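Long-range contact in protein (endoglucanase (e.c.3.2.1.4)) (Streptomyces lividans, PDB 2NLR), which hydrolyses internal beta-1,4-glucosidic bonds of cellulose as a family 12 endoglucanase, probably with retention through a glycosyl-enzyme intermediate: residues S87-G92 and L211-F216. Residues are numbered along the deposited sequence; the frame is centred on the assembly and turned at random.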
ATOM      1  N   SER A  87      12.663   0.154  -0.580  1.00  9.33           N
ATOM      2  CA  SER A  87      11.730   0.060   0.510  1.00  9.80           C
ATOM      3  C   SER A  87      11.916  -1.283   1.182  1.00  9.80           C
ATOM      4  O   SER A  87      12.301  -2.264   0.575  1.00 11.00           O
ATOM      5  CB  SER A  87      10.280   0.258  -0.007  1.00  9.90           C
ATOM      6  OG  SER A  87       9.333   0.272   1.026  1.00 10.56           O
ATOM      7  N   SER A  88      11.610  -1.318   2.479  1.00 10.73           N
ATOM      8  CA  SER A  88      11.613  -2.587   3.207  0.51 10.90           C
ATOM      9  C   SER A  88      10.476  -2.622   4.214  1.00 11.03           C
ATOM     10  O   SER A  88       9.925  -1.587   4.620  1.00 12.87           O
ATOM     11  CB  SER A  88      12.892  -2.854   3.994  0.51 10.64           C
ATOM     12  OG  SER A  88      12.965  -1.864   5.020  0.51 12.74           O
ATOM     13  N   ILE A  89      10.100  -3.856   4.531  1.00 11.15           N
ATOM     14  CA  ILE A  89       8.981  -4.073   5.406  1.00 10.90           C
ATOM     15  C   ILE A  89       9.201  -5.365   6.175  1.00 10.88           C
ATOM     16  O   ILE A  89       9.800  -6.315   5.710  1.00 11.01           O
ATOM     17  CB  ILE A  89       7.660  -4.122   4.638  1.00 13.06           C
ATOM     18  CG1 ILE A  89       6.473  -4.026   5.634  1.00 16.66           C
ATOM     19  CG2 ILE A  89       7.601  -5.335   3.743  1.00 14.39           C
ATOM     20  CD1 ILE A  89       5.365  -3.183   5.240  1.00 17.72           C
ATOM     21  N   SER A  90       8.665  -5.376   7.387  1.00 11.03           N
ATOM     22  CA  SER A  90       8.469  -6.562   8.239  1.00 11.44           C
ATOM     23  C   SER A  90       7.020  -6.565   8.684  1.00 11.12           C
ATOM     24  O   SER A  90       6.575  -5.570   9.307  1.00 11.60           O
ATOM     25  CB  SER A  90       9.415  -6.563   9.445  1.00 13.63           C
ATOM     26  OG  SER A  90       9.042  -7.607  10.334  1.00 15.43           O
ATOM     27  N   TYR A  91       6.324  -7.640   8.375  1.00 10.82           N
ATOM     28  CA  TYR A  91       4.918  -7.792   8.698  1.00 10.76           C
ATOM     29  C   TYR A  91       4.695  -8.819   9.787  1.00 11.28           C
ATOM     30  O   TYR A  91       5.418  -9.847   9.857  1.00 13.51           O
ATOM     31  CB  TYR A  91       4.195  -8.260   7.469  1.00 11.46           C
ATOM     32  CG  TYR A  91       3.704  -7.318   6.449  1.00 10.30           C
ATOM     33  CD1 TYR A  91       2.752  -6.356   6.782  1.00 10.78           C
ATOM     34  CD2 TYR A  91       4.096  -7.361   5.145  1.00 10.12           C
ATOM     35  CE1 TYR A  91       2.248  -5.473   5.872  1.00 10.16           C
ATOM     36  CE2 TYR A  91       3.579  -6.500   4.190  1.00  9.91           C
ATOM     37  CZ  TYR A  91       2.668  -5.567   4.548  1.00  9.69           C
ATOM     38  OH  TYR A  91       2.136  -4.712   3.576  1.00 10.26           O
ATOM     39  N   GLY A  92       3.692  -8.571  10.603  1.00 12.05           N
ATOM     40  CA  GLY A  92       3.101  -9.516  11.554  1.00 13.11           C
ATOM     41  C   GLY A  92       1.723  -9.924  11.086  1.00 12.28           C
ATOM     42  O   GLY A  92       0.830  -9.099  10.935  1.00 13.42           O
ATOM     43  N   LEU A 211      -2.919  -7.631  13.304  1.00 11.90           N
ATOM     44  CA  LEU A 211      -2.047  -7.382  12.146  1.00 11.45           C
ATOM     45  C   LEU A 211      -1.084  -6.256  12.500  1.00 11.43           C
ATOM     46  O   LEU A 211      -1.476  -5.278  13.135  1.00 12.72           O
ATOM     47  CB  LEU A 211      -2.901  -7.020  10.942  1.00 11.29           C
ATOM     48  CG  LEU A 211      -3.749  -8.166  10.356  1.00 11.65           C
ATOM     49  CD1 LEU A 211      -4.733  -7.663   9.331  1.00 12.32           C
ATOM     50  CD2 LEU A 211      -2.876  -9.261   9.737  1.00 14.48           C
ATOM     51  N   ALA A 212       0.157  -6.372  12.038  1.00 11.12           N
ATOM     52  CA  ALA A 212       1.109  -5.342  12.351  1.00 11.10           C
ATOM     53  C   ALA A 212       2.081  -5.123  11.210  1.00 10.93           C
ATOM     54  O   ALA A 212       2.526  -6.046  10.501  1.00 11.21           O
ATOM     55  CB  ALA A 212       1.948  -5.718  13.567  1.00 14.13           C
ATOM     56  N   VAL A 213       2.488  -3.872  11.022  1.00 11.47           N
ATOM     57  CA  VAL A 213       3.724  -3.498  10.313  1.00 11.37           C
ATOM     58  C   VAL A 213       4.757  -3.293  11.394  1.00 11.20           C
ATOM     59  O   VAL A 213       4.689  -2.353  12.195  1.00 12.50           O
ATOM     60  CB  VAL A 213       3.546  -2.252   9.439  1.00 11.10           C
ATOM     61  CG1 VAL A 213       4.922  -1.790   8.956  1.00 12.52           C
ATOM     62  CG2 VAL A 213       2.592  -2.590   8.300  1.00 12.73           C
ATOM     63  N   ASN A 214       5.684  -4.213  11.535  1.00 11.63           N
ATOM     64  CA  ASN A 214       6.705  -4.125  12.546  1.00 11.88           C
ATOM     65  C   ASN A 214       7.722  -3.054  12.201  1.00 12.93           C
ATOM     66  O   ASN A 214       8.198  -2.364  13.106  1.00 16.44           O
ATOM     67  CB  ASN A 214       7.406  -5.468  12.709  1.00 13.50           C
ATOM     68  CG  ASN A 214       6.552  -6.622  13.085  1.00 14.86           C
ATOM     69  OD1 ASN A 214       5.688  -6.482  13.950  1.00 19.16           O
ATOM     70  ND2 ASN A 214       6.768  -7.763  12.423  1.00 17.25           N
ATOM     71  N   SER A 215       8.076  -2.922  10.947  1.00 12.02           N
ATOM     72  CA  SER A 215       9.001  -1.907  10.511  1.00 13.36           C
ATOM     73  C   SER A 215       8.744  -1.629   9.030  1.00 11.14           C
ATOM     74  O   SER A 215       8.266  -2.502   8.306  1.00 11.48           O
ATOM     75  CB  SER A 215      10.483  -2.248  10.654  1.00 16.65           C
ATOM     76  OG  SER A 215      10.794  -3.423   9.940  1.00 22.07           O
ATOM     77  N   PHE A 216       9.101  -0.422   8.641  1.00 12.47           N
ATOM     78  CA  PHE A 216       8.924   0.024   7.274  1.00 11.78           C
ATOM     79  C   PHE A 216       9.992   1.064   6.964  1.00 11.47           C
ATOM     80  O   PHE A 216      10.280   1.908   7.809  1.00 13.37           O
ATOM     81  CB  PHE A 216       7.580   0.681   7.104  1.00 11.89           C
ATOM     82  CG  PHE A 216       7.315   1.437   5.817  1.00 10.79           C
ATOM     83  CD1 PHE A 216       6.979   0.763   4.659  1.00 11.21           C
ATOM     84  CD2 PHE A 216       7.399   2.793   5.755  1.00 11.74           C
ATOM     85  CE1 PHE A 216       6.699   1.403   3.486  1.00 11.97           C
ATOM     86  CE2 PHE A 216       7.091   3.488   4.571  1.00 11.80           C
ATOM     87  CZ  PHE A 216       6.726   2.776   3.450  1.00 11.93           C
TER
HETATM   88  O   HOH W   1      11.775  -2.486   7.518  1.00 27.83           O
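A classic beta bulge interrupts the antiparallel pairing of strands 86-92 and 212-218, where Asn214 and Ser215 both face Ser90. The register gives the evidence: Ser90 pairs with Ser215, yet Tyr91 pairs with Val213, so the second strand spends one extra residue. Ser90 O receives Asn214 N at 2.8 Å and, weakly, Ser215 N at 3.5 Å, while Ser90 N donates to Ser215 O. Beyond the bulge, regular pairing resumes in the reciprocal bonds of Gly92 and Ala212, the one from Gly92 N to Ala212 O being nearly straight (178°).

The bulge residue adds a side-chain bond. With its CG anti to the carbonyl carbon (chi1 -59°), Asn214 holds its amide toward the first strand, beside Ser90, and ND2 donates to Ser90 OG at 3.1 Å, the acceptor lying in the amide plane. On this same face, in one of the two conformers of Ser88, its OG shares a water with Ser215 OG and hydrogen-bonds Ser217 OG.

Ile89, Tyr91, Val213 and Phe216 occupy the other face. Ile89 CD1 reaches Val213 CG1 at 4.0 Å, the two side chains crossing at about a right angle, and also lies over one face of the Tyr91 ring, offset toward its rim. The Val213 and Tyr91 side chains lie side by side, pointing the same way, with Val213 CG2 3.8 Å from Tyr91 CE1. Strands 98-108 and 194-204 touch this layer; Tyr91 OH hydrogen-bonds Gly201 O, and Phe216 meets Tyr17 edge-to-face. Such apolar packing between two stacked, largely antiparallel sheets is characteristic of the family 12 beta-jelly-roll.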